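Local coordinates for protein ciona betagamma-crystallin (Ciona intestinalis, PDB 2BV2) that binds two calcium ions in a single betagamma-crystallin domain and is a structural component of the neuroectodermal visual system, at residues A[22-25]-A[26-29]; A[47-50]-A[51-55]; A[62-66]-A[67-71]. All coordinates share one frame; numbering follows the deposited sequence.

Contact 1 (A[22-25]-A[26-29]). With ACT (acetate ion), chain E.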
ATOM      1  N   VAL A  22       8.796   3.506  -2.415  1.00 15.21           N
ATOM      2  CA  VAL A  22       9.073   2.499  -3.434  1.00 11.52           C
ATOM      3  C   VAL A  22       8.312   2.900  -4.686  1.00 13.74           C
ATOM      4  O   VAL A  22       7.089   2.862  -4.688  1.00 12.91           O
ATOM      5  CB  VAL A  22       8.613   1.089  -3.000  1.00 13.43           C
ATOM      6  CG1 VAL A  22       8.774   0.110  -4.138  1.00 15.37           C
ATOM      7  CG2 VAL A  22       9.405   0.641  -1.768  1.00 12.01           C
ATOM      8  N   SER A  23       9.047   3.290  -5.730  1.00 12.67           N
ATOM      9  CA  SER A  23       8.439   3.793  -6.965  1.00 14.16           C
ATOM     10  C   SER A  23       7.839   2.692  -7.823  1.00 12.30           C
ATOM     11  O   SER A  23       7.007   2.970  -8.693  1.00 13.49           O
ATOM     12  CB  SER A  23       9.475   4.567  -7.794  0.50 14.15           C
ATOM     13  OG  SER A  23       9.032   4.781  -9.130  0.50 14.99           O
ATOM     14  N   ASP A  24       8.278   1.448  -7.616  1.00 14.62           N
ATOM     15  CA  ASP A  24       7.800   0.333  -8.419  1.00 14.12           C
ATOM     16  C   ASP A  24       7.717  -0.930  -7.575  1.00 15.25           C
ATOM     17  O   ASP A  24       8.725  -1.610  -7.353  1.00 12.64           O
ATOM     18  CB  ASP A  24       8.738   0.128  -9.611  1.00 15.83           C
ATOM     19  CG  ASP A  24       8.371  -1.072 -10.471  1.00 20.42           C
ATOM     20  OD1 ASP A  24       7.262  -1.625 -10.326  1.00 22.58           O
ATOM     21  OD2 ASP A  24       9.218  -1.462 -11.301  1.00 23.03           O
ATOM     22  N   LEU A  25       6.511  -1.249  -7.111  1.00 13.35           N
ATOM     23  CA  LEU A  25       6.335  -2.424  -6.238  1.00 11.48           C
ATOM     24  C   LEU A  25       6.756  -3.745  -6.859  1.00 10.17           C
ATOM     25  O   LEU A  25       6.939  -4.701  -6.133  1.00 12.14           O
ATOM     26  CB  LEU A  25       4.903  -2.521  -5.707  1.00 11.02           C
ATOM     27  CG  LEU A  25       4.533  -1.527  -4.598  1.00 10.03           C
ATOM     28  CD1 LEU A  25       3.086  -1.637  -4.342  1.00 10.58           C
ATOM     29  CD2 LEU A  25       5.305  -1.757  -3.295  1.00 10.56           C
ATOM     30  N   ASN A  26       6.896  -3.801  -8.183  1.00 11.51           N
ATOM     31  CA  ASN A  26       7.437  -5.001  -8.862  1.00 10.18           C
ATOM     32  C   ASN A  26       8.806  -5.433  -8.349  1.00 11.28           C
ATOM     33  O   ASN A  26       9.135  -6.621  -8.388  1.00 12.37           O
ATOM     34  CB  ASN A  26       7.548  -4.786 -10.355  1.00 10.85           C
ATOM     35  CG  ASN A  26       6.222  -4.858 -11.071  1.00 14.85           C
ATOM     36  OD1 ASN A  26       5.557  -5.900 -11.096  1.00 20.93           O
ATOM     37  ND2 ASN A  26       5.844  -3.761 -11.706  1.00 21.35           N
ATOM     38  N   VAL A  27       9.612  -4.479  -7.897  1.00 12.66           N
ATOM     39  CA  VAL A  27      10.958  -4.802  -7.405  1.00 12.24           C
ATOM     40  C   VAL A  27      10.888  -5.782  -6.235  1.00 14.36           C
ATOM     41  O   VAL A  27      11.819  -6.568  -6.018  1.00 17.58           O
ATOM     42  CB  VAL A  27      11.773  -3.549  -7.016  1.00 14.63           C
ATOM     43  CG1 VAL A  27      11.882  -2.574  -8.191  1.00 18.15           C
ATOM     44  CG2 VAL A  27      11.179  -2.868  -5.800  1.00 17.52           C
ATOM     45  N   HIS A  28       9.778  -5.734  -5.498  1.00 13.01           N
ATOM     46  CA  HIS A  28       9.507  -6.656  -4.384  1.00 11.37           C
ATOM     47  C   HIS A  28       8.378  -7.653  -4.655  1.00 11.95           C
ATOM     48  O   HIS A  28       7.903  -8.305  -3.731  1.00 13.20           O
ATOM     49  CB  HIS A  28       9.196  -5.839  -3.134  1.00 13.24           C
ATOM     50  CG  HIS A  28      10.346  -5.008  -2.674  1.00 12.10           C
ATOM     51  ND1 HIS A  28      10.286  -3.638  -2.575  1.00 15.52           N
ATOM     52  CD2 HIS A  28      11.600  -5.358  -2.304  1.00 13.46           C
ATOM     53  CE1 HIS A  28      11.452  -3.179  -2.153  1.00 15.00           C
ATOM     54  NE2 HIS A  28      12.268  -4.203  -1.987  1.00 17.85           N
ATOM     55  N   GLY A  29       7.957  -7.789  -5.913  1.00 11.54           N
ATOM     56  CA  GLY A  29       6.920  -8.756  -6.282  1.00 12.02           C
ATOM     57  C   GLY A  29       5.547  -8.429  -5.720  1.00 11.57           C
ATOM     58  O   GLY A  29       4.727  -9.334  -5.505  1.00 15.88           O
TER
HETATM   59  C   ACT E 103      11.989   1.535  -6.090  1.00 26.90           C
HETATM   60  O   ACT E 103      11.908   2.756  -5.772  1.00 26.08           O
HETATM   61  OXT ACT E 103      11.117   1.078  -6.869  1.00 25.93           O
HETATM   62  CH3 ACT E 103      13.053   0.640  -5.543  1.00 27.21           C

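Contact 2 (A[47-50]-A[51-55]). With CA (calcium ion), chain D.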
ATOM      1  N   PHE A  47      -0.273   4.657  -4.453  1.00 11.05           N
ATOM      2  CA  PHE A  47      -0.640   5.027  -5.808  1.00 11.04           C
ATOM      3  C   PHE A  47      -0.916   3.800  -6.660  1.00 12.03           C
ATOM      4  O   PHE A  47      -0.214   2.806  -6.543  1.00 11.09           O
ATOM      5  CB  PHE A  47       0.517   5.772  -6.459  1.00 13.21           C
ATOM      6  CG  PHE A  47       0.922   7.029  -5.752  1.00 10.81           C
ATOM      7  CD1 PHE A  47       0.474   8.259  -6.198  1.00 15.06           C
ATOM      8  CD2 PHE A  47       1.825   6.994  -4.692  1.00 12.15           C
ATOM      9  CE1 PHE A  47       0.862   9.420  -5.564  1.00 14.98           C
ATOM     10  CE2 PHE A  47       2.219   8.153  -4.061  1.00 13.81           C
ATOM     11  CZ  PHE A  47       1.748   9.361  -4.497  1.00 14.45           C
ATOM     12  N   ASP A  48      -1.906   3.901  -7.553  1.00 11.57           N
ATOM     13  CA  ASP A  48      -2.217   2.825  -8.496  1.00  9.63           C
ATOM     14  C   ASP A  48      -1.320   2.726  -9.743  1.00  9.24           C
ATOM     15  O   ASP A  48      -1.369   1.699 -10.427  1.00 11.85           O
ATOM     16  CB  ASP A  48      -3.682   2.891  -8.924  1.00 13.41           C
ATOM     17  CG  ASP A  48      -4.629   2.533  -7.796  1.00 16.82           C
ATOM     18  OD1 ASP A  48      -4.155   2.056  -6.740  1.00 19.95           O
ATOM     19  OD2 ASP A  48      -5.849   2.725  -7.964  1.00 21.53           O
ATOM     20  N   ASP A  49      -0.528   3.758 -10.050  1.00 10.22           N
ATOM     21  CA  ASP A  49       0.513   3.647 -11.066  1.00  9.73           C
ATOM     22  C   ASP A  49       1.876   3.639 -10.398  1.00 10.64           C
ATOM     23  O   ASP A  49       2.020   4.010  -9.222  1.00 10.53           O
ATOM     24  CB  ASP A  49       0.472   4.791 -12.097  1.00 11.41           C
ATOM     25  CG  ASP A  49      -0.765   4.755 -12.996  1.00 15.99           C
ATOM     26  OD1 ASP A  49      -1.544   3.760 -12.941  1.00 15.43           O
ATOM     27  OD2 ASP A  49      -0.930   5.742 -13.770  1.00 13.63           O
ATOM     28  N   GLU A  50       2.877   3.203 -11.163  1.00 10.85           N
ATOM     29  CA  GLU A  50       4.268   3.267 -10.728  1.00 14.04           C
ATOM     30  C   GLU A  50       4.709   4.730 -10.721  1.00 11.85           C
ATOM     31  O   GLU A  50       4.078   5.592 -11.341  1.00 13.77           O
ATOM     32  CB  GLU A  50       5.161   2.452 -11.658  1.00 16.21           C
ATOM     33  CG  GLU A  50       4.817   0.968 -11.723  1.00 18.74           C
ATOM     34  CD  GLU A  50       5.725   0.206 -12.676  1.00 22.37           C
ATOM     35  OE1 GLU A  50       5.353  -0.913 -13.110  1.00 24.72           O
ATOM     36  OE2 GLU A  50       6.805   0.738 -12.996  1.00 27.12           O
ATOM     37  N   GLY A  51       5.773   5.014  -9.989  1.00 12.99           N
ATOM     38  CA  GLY A  51       6.352   6.344  -9.980  1.00 11.02           C
ATOM     39  C   GLY A  51       5.546   7.405  -9.260  1.00 12.88           C
ATOM     40  O   GLY A  51       5.620   8.574  -9.628  1.00 14.90           O
ATOM     41  N   PHE A  52       4.815   7.023  -8.210  1.00 10.33           N
ATOM     42  CA  PHE A  52       4.070   7.979  -7.424  1.00 10.34           C
ATOM     43  C   PHE A  52       3.118   8.758  -8.306  1.00 11.75           C
ATOM     44  O   PHE A  52       3.104  10.000  -8.295  1.00 13.14           O
ATOM     45  CB  PHE A  52       5.026   8.936  -6.703  1.00 12.99           C
ATOM     46  CG  PHE A  52       6.203   8.248  -6.089  1.00 12.87           C
ATOM     47  CD1 PHE A  52       7.493   8.642  -6.388  1.00 17.39           C
ATOM     48  CD2 PHE A  52       6.018   7.162  -5.262  1.00 12.37           C
ATOM     49  CE1 PHE A  52       8.572   7.999  -5.836  1.00 15.20           C
ATOM     50  CE2 PHE A  52       7.100   6.520  -4.688  1.00 16.47           C
ATOM     51  CZ  PHE A  52       8.365   6.926  -4.985  1.00 17.90           C
ATOM     52  N   SER A  53       2.325   8.020  -9.077  1.00  8.04           N
ATOM     53  CA  SER A  53       1.447   8.636 -10.053  1.00  8.76           C
ATOM     54  C   SER A  53       0.242   7.745 -10.200  1.00  6.23           C
ATOM     55  O   SER A  53       0.210   6.673  -9.611  1.00 11.43           O
ATOM     56  CB  SER A  53       2.174   8.818 -11.382  1.00  9.39           C
ATOM     57  OG  SER A  53       2.389   7.574 -12.028  1.00 10.72           O
ATOM     58  N   GLY A  54      -0.735   8.168 -10.994  1.00  8.69           N
ATOM     59  CA  GLY A  54      -2.044   7.490 -11.031  1.00 10.45           C
ATOM     60  C   GLY A  54      -2.855   7.782  -9.765  1.00 10.02           C
ATOM     61  O   GLY A  54      -2.415   8.522  -8.883  1.00 13.08           O
ATOM     62  N   PRO A  55      -4.058   7.203  -9.666  1.00 12.81           N
ATOM     63  CA  PRO A  55      -4.909   7.374  -8.497  1.00 14.02           C
ATOM     64  C   PRO A  55      -4.111   7.248  -7.188  1.00  9.95           C
ATOM     65  O   PRO A  55      -3.346   6.300  -7.033  1.00 11.89           O
ATOM     66  CB  PRO A  55      -5.914   6.238  -8.646  1.00 13.43           C
ATOM     67  CG  PRO A  55      -6.055   6.076 -10.108  1.00 15.76           C
ATOM     68  CD  PRO A  55      -4.690   6.345 -10.686  1.00 16.72           C
TER
HETATM   69 CA    CA D 102      -1.309  -0.602 -10.475  1.00 20.30          CA

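Contact 3 (A[62-66]-A[67-71])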
ATOM      1  N   GLY A  62      -2.957   3.183  11.396  1.00 13.36           N
ATOM      2  CA  GLY A  62      -4.179   2.417  11.560  1.00 14.60           C
ATOM      3  C   GLY A  62      -4.235   1.250  10.597  1.00 12.69           C
ATOM      4  O   GLY A  62      -3.325   1.044   9.794  1.00 12.14           O
ATOM      5  N   LYS A  63      -5.325   0.496  10.690  1.00 12.19           N
ATOM      6  CA  LYS A  63      -5.541  -0.675   9.882  1.00 12.55           C
ATOM      7  C   LYS A  63      -6.604  -0.428   8.805  1.00 12.96           C
ATOM      8  O   LYS A  63      -7.619   0.229   9.031  1.00 15.98           O
ATOM      9  CB  LYS A  63      -5.940  -1.854  10.767  1.00 13.49           C
ATOM     10  CG  LYS A  63      -4.891  -2.212  11.809  1.00 14.96           C
ATOM     11  CD  LYS A  63      -5.250  -3.484  12.587  1.00 14.88           C
ATOM     12  CE  LYS A  63      -4.146  -3.867  13.605  1.00 14.66           C
ATOM     13  NZ  LYS A  63      -4.470  -5.051  14.492  1.00 18.79           N
ATOM     14  N   TYR A  64      -6.329  -0.985   7.632  1.00 14.72           N
ATOM     15  CA  TYR A  64      -7.152  -0.828   6.439  1.00 10.41           C
ATOM     16  C   TYR A  64      -7.406  -2.243   5.902  1.00 11.72           C
ATOM     17  O   TYR A  64      -6.601  -2.776   5.117  1.00 14.08           O
ATOM     18  CB  TYR A  64      -6.396   0.024   5.419  1.00 11.14           C
ATOM     19  CG  TYR A  64      -6.149   1.446   5.869  1.00 10.85           C
ATOM     20  CD1 TYR A  64      -5.030   1.770   6.632  1.00  9.24           C
ATOM     21  CD2 TYR A  64      -7.024   2.461   5.522  1.00 10.69           C
ATOM     22  CE1 TYR A  64      -4.796   3.078   7.036  1.00 10.64           C
ATOM     23  CE2 TYR A  64      -6.817   3.761   5.918  1.00  8.53           C
ATOM     24  CZ  TYR A  64      -5.700   4.076   6.673  1.00  9.04           C
ATOM     25  OH  TYR A  64      -5.493   5.405   7.078  1.00 15.23           O
ATOM     26  N   PRO A  65      -8.503  -2.878   6.359  1.00 11.12           N
ATOM     27  CA  PRO A  65      -8.719  -4.299   6.081  1.00 10.40           C
ATOM     28  C   PRO A  65      -9.127  -4.674   4.653  1.00 11.98           C
ATOM     29  O   PRO A  65      -9.114  -5.858   4.314  1.00 12.46           O
ATOM     30  CB  PRO A  65      -9.832  -4.680   7.069  1.00 14.70           C
ATOM     31  CG  PRO A  65     -10.578  -3.432   7.310  1.00 14.44           C
ATOM     32  CD  PRO A  65      -9.572  -2.313   7.215  1.00 13.28           C
ATOM     33  N   ASN A  66      -9.512  -3.692   3.845  1.00 12.73           N
ATOM     34  CA  ASN A  66      -9.819  -3.923   2.427  1.00 10.85           C
ATOM     35  C   ASN A  66      -9.602  -2.631   1.639  1.00  9.64           C
ATOM     36  O   ASN A  66      -9.455  -1.564   2.240  1.00 13.17           O
ATOM     37  CB  ASN A  66     -11.234  -4.451   2.274  1.00 11.57           C
ATOM     38  CG  ASN A  66     -12.231  -3.608   2.999  1.00 12.79           C
ATOM     39  OD1 ASN A  66     -12.200  -2.402   2.889  1.00 14.68           O
ATOM     40  ND2 ASN A  66     -13.116  -4.240   3.771  1.00 20.62           N
ATOM     41  N   PRO A  67      -9.537  -2.718   0.296  1.00 11.03           N
ATOM     42  CA  PRO A  67      -9.239  -1.498  -0.462  1.00 10.35           C
ATOM     43  C   PRO A  67     -10.292  -0.373  -0.301  1.00  9.20           C
ATOM     44  O   PRO A  67      -9.935   0.823  -0.284  1.00 14.85           O
ATOM     45  CB  PRO A  67      -9.140  -1.993  -1.912  1.00 12.62           C
ATOM     46  CG  PRO A  67      -8.896  -3.475  -1.810  1.00 12.00           C
ATOM     47  CD  PRO A  67      -9.654  -3.897  -0.580  1.00 12.32           C
ATOM     48  N   GLY A  68     -11.553  -0.739  -0.118  1.00 12.48           N
ATOM     49  CA  GLY A  68     -12.602   0.246   0.166  1.00 12.96           C
ATOM     50  C   GLY A  68     -12.289   1.115   1.366  1.00 12.93           C
ATOM     51  O   GLY A  68     -12.678   2.284   1.394  1.00 13.27           O
ATOM     52  N   SER A  69     -11.551   0.569   2.340  1.00  9.79           N
ATOM     53  CA  SER A  69     -11.218   1.310   3.530  1.00 11.53           C
ATOM     54  C   SER A  69     -10.247   2.453   3.249  1.00  9.86           C
ATOM     55  O   SER A  69     -10.190   3.396   4.025  1.00 12.56           O
ATOM     56  CB  SER A  69     -10.670   0.385   4.610  1.00 15.66           C
ATOM     57  OG  SER A  69      -9.352   0.044   4.319  1.00 17.44           O
ATOM     58  N   TRP A  70      -9.494   2.391   2.153  1.00 11.48           N
ATOM     59  CA  TRP A  70      -8.727   3.582   1.700  1.00 11.00           C
ATOM     60  C   TRP A  70      -9.304   4.297   0.468  1.00 12.54           C
ATOM     61  O   TRP A  70      -8.728   5.268  -0.017  1.00 14.70           O
ATOM     62  CB  TRP A  70      -7.240   3.273   1.510  1.00 12.12           C
ATOM     63  CG  TRP A  70      -6.866   2.343   0.377  1.00 13.26           C
ATOM     64  CD1 TRP A  70      -6.716   2.668  -0.949  1.00 12.38           C
ATOM     65  CD2 TRP A  70      -6.532   0.956   0.488  1.00 13.12           C
ATOM     66  NE1 TRP A  70      -6.326   1.556  -1.665  1.00 11.28           N
ATOM     67  CE2 TRP A  70      -6.194   0.498  -0.806  1.00 14.76           C
ATOM     68  CE3 TRP A  70      -6.472   0.055   1.562  1.00 16.35           C
ATOM     69  CZ2 TRP A  70      -5.835  -0.835  -1.063  1.00 14.36           C
ATOM     70  CZ3 TRP A  70      -6.118  -1.259   1.309  1.00 14.22           C
ATOM     71  CH2 TRP A  70      -5.799  -1.694   0.009  1.00 13.27           C
ATOM     72  N   GLY A  71     -10.472   3.850   0.019  1.00 15.88           N
ATOM     73  CA  GLY A  71     -11.182   4.430  -1.126  1.00 17.62           C
ATOM     74  C   GLY A  71     -10.656   3.943  -2.467  1.00 18.76           C
ATOM     75  O   GLY A  71     -10.905   4.568  -3.502  1.00 19.56           O
TER

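Contact 1 (A[22-25]-A[26-29])
Asp-24 and Asn-26 meet in an Asx turn that opens a short 3-10 run in the loop between strands 15-18 and 36-41, within the first Greek key. The evidence lies in one oxygen: OD1 of Asp-24 accepts from both nitrogens of Asn-26, the backbone N and ND2. The backbone N of Asn-26 stands 3.1 Å from Asp-24 OD1, well above the carboxylate plane, whereas Asn-26 ND2 comes to the syn lone pair of the same OD1 at 2.9 Å. Carboxylate and amide planes are nearly perpendicular, 79° apart. The aspartate reaches this place because its CG lies trans to its own N (chi1 177°), which carries the carboxylate forward along the chain.

The turn continues through backbone bonds of the i to i+3 kind. Val-27 N binds Asp-24 O at 3.1 Å with an almost straight N-H direction (165°), and the next two links are His-28 N to Leu-25 O and Gly-29 N to Asn-26 O. Apolar packing is lighter: Val-22 CG1 approaches Val-27 CG2 at 4.2 Å and lies at the edge of the His-28 imidazole, while Val-27 CG2 sits over the rim of one face of that ring. An acetate ion, probably from the crystallisation liquor, bridges two successive amides, with Ser-23 N 2.9 Å from its O and Asp-24 N 3.0 Å from its OXT.

Glu-50 brings a second carboxylate close to Asp-24, a proximity that may raise the proton affinity of either group. Backbone hydrogen bonds tie Val-22 to Val-80 of strand 79-82, Ser-23 to Gly-51 and Leu-25 to Ser-78, so the exposed turn is anchored on the three-stranded sheet and the loops beside it.

Contact 2 (A[47-50]-A[51-55])
The Phe-47 ring carries the backbone of Phe-52 on one face: Phe-52 CA stands 3.6 Å from the ring centroid and only 8° off the normal, a CH-pi contact. At the edge, in the ring plane, lies Gly-54 O. The Phe-52 ring turns its own edge toward the Phe-47 face in an offset edge-to-face pair, with centroids 6.0 Å apart and planes at 62°. Two aromatics five residues apart, then Gly-54 two further on, form the signature of the folded hairpin of betagamma-crystallins, and positive phi at Gly-51, Phe-52 and Gly-54 lets the chain fold back.

Two bonds chiefly hold this shape. Asp-48 N reaches Pro-55 O at 2.8 Å, and Ser-53, with chi1 near +71°, directs OG back to Glu-50 O, 2.7 Å away, nearly along the C=O axis. Between them Asp-49 N makes a more bent bond to Ser-53 O, at 3.0 Å. Asp-48 O binds calcium at 2.3 Å; Asp-32, Glu-76 and Ser-78 also bind this ion. The Asp-48 carboxylate has a different role, with OD2 beside Pro-55 CB and hydrogen-bonded to Tyr-57.

Between strands 44-47 and 56-59 the hairpin folds toward strand 79-82, where Ser-79 OG hydrogen-bonds Asp-49 O and Phe-52 N and Lys-81 touches both phenylalanines.

Contact 3 (A[62-66]-A[67-71])
Strand 62-64 ends at Tyr-64, Pro-65 bends the chain, and extended Asn-66 leads into Pro-67 to Ser-69, whose phi/psi values are helical. The fold here is the second Greek key, and Tyr-64 forms its tyrosine corner: the hydroxyl is hydrogen-bonded to Thr-60 O, four residues back, within the Leu-x-Pro-Gly-x-Tyr pattern of such corners. A beta turn follows, closed by Ser-69 N on Asn-66 O at 3.0 Å; Trp-70 N then repeats the i to i+3 link to Pro-67 O at 2.9 Å.

Asn-66 O is gripped twice by Ser-69. Its N-H arrives from well above the carbonyl plane, 53° out of it, whereas OG lies in that plane. The serine torsion explains the double hold: at chi1 77°, OG sits between its own N and C and so curls back over the turn. Asn-66 OD1 adds a weak bond to Ser-69 N. The same OG rests 3.2 Å from Tyr-64 CB and near the plane of the phenol ring at its edge, so the hydroxyl lies between the end of the strand and the turn.

Tyr-64 CB meets the indole edge in plane, 3.9 Å from CE3 of Trp-70, while Pro-67 CA lies over the rim of one indole face. Outside the turn, Tyr-57 pairs edge-to-face with Trp-70, and Leu-59 of strand 56-59 touches both Tyr-64 and Trp-70, joining the turn to the opposing sheet. The shortest hydrogen bond of the turn runs from Ser-69 OG to Asn-66 O, at 2.6 Å.

In the fold
The three contacts follow one another along a single betagamma-crystallin domain, contact 1 in the first Greek key and contacts 2 and 3 in the second. Contacts 1 and 2 adjoin, with centres about 12 Å apart and a probable hydrogen bond from Gly-51 N to Ser-23 O at 2.7 Å. Contact 3 stands across the chain's centre from contact 1, about 20 Å between centres, and about 17 Å from contact 2. It begins on strand 62-64, an outer strand of the four-stranded sheet. Contact 2 supplies a calcium ligand through Asp-48, whereas the side chains of Leu-25 in contact 1 and Pro-67 in contact 3 lie about 8 Å and 7 Å from a calcium ion without binding it.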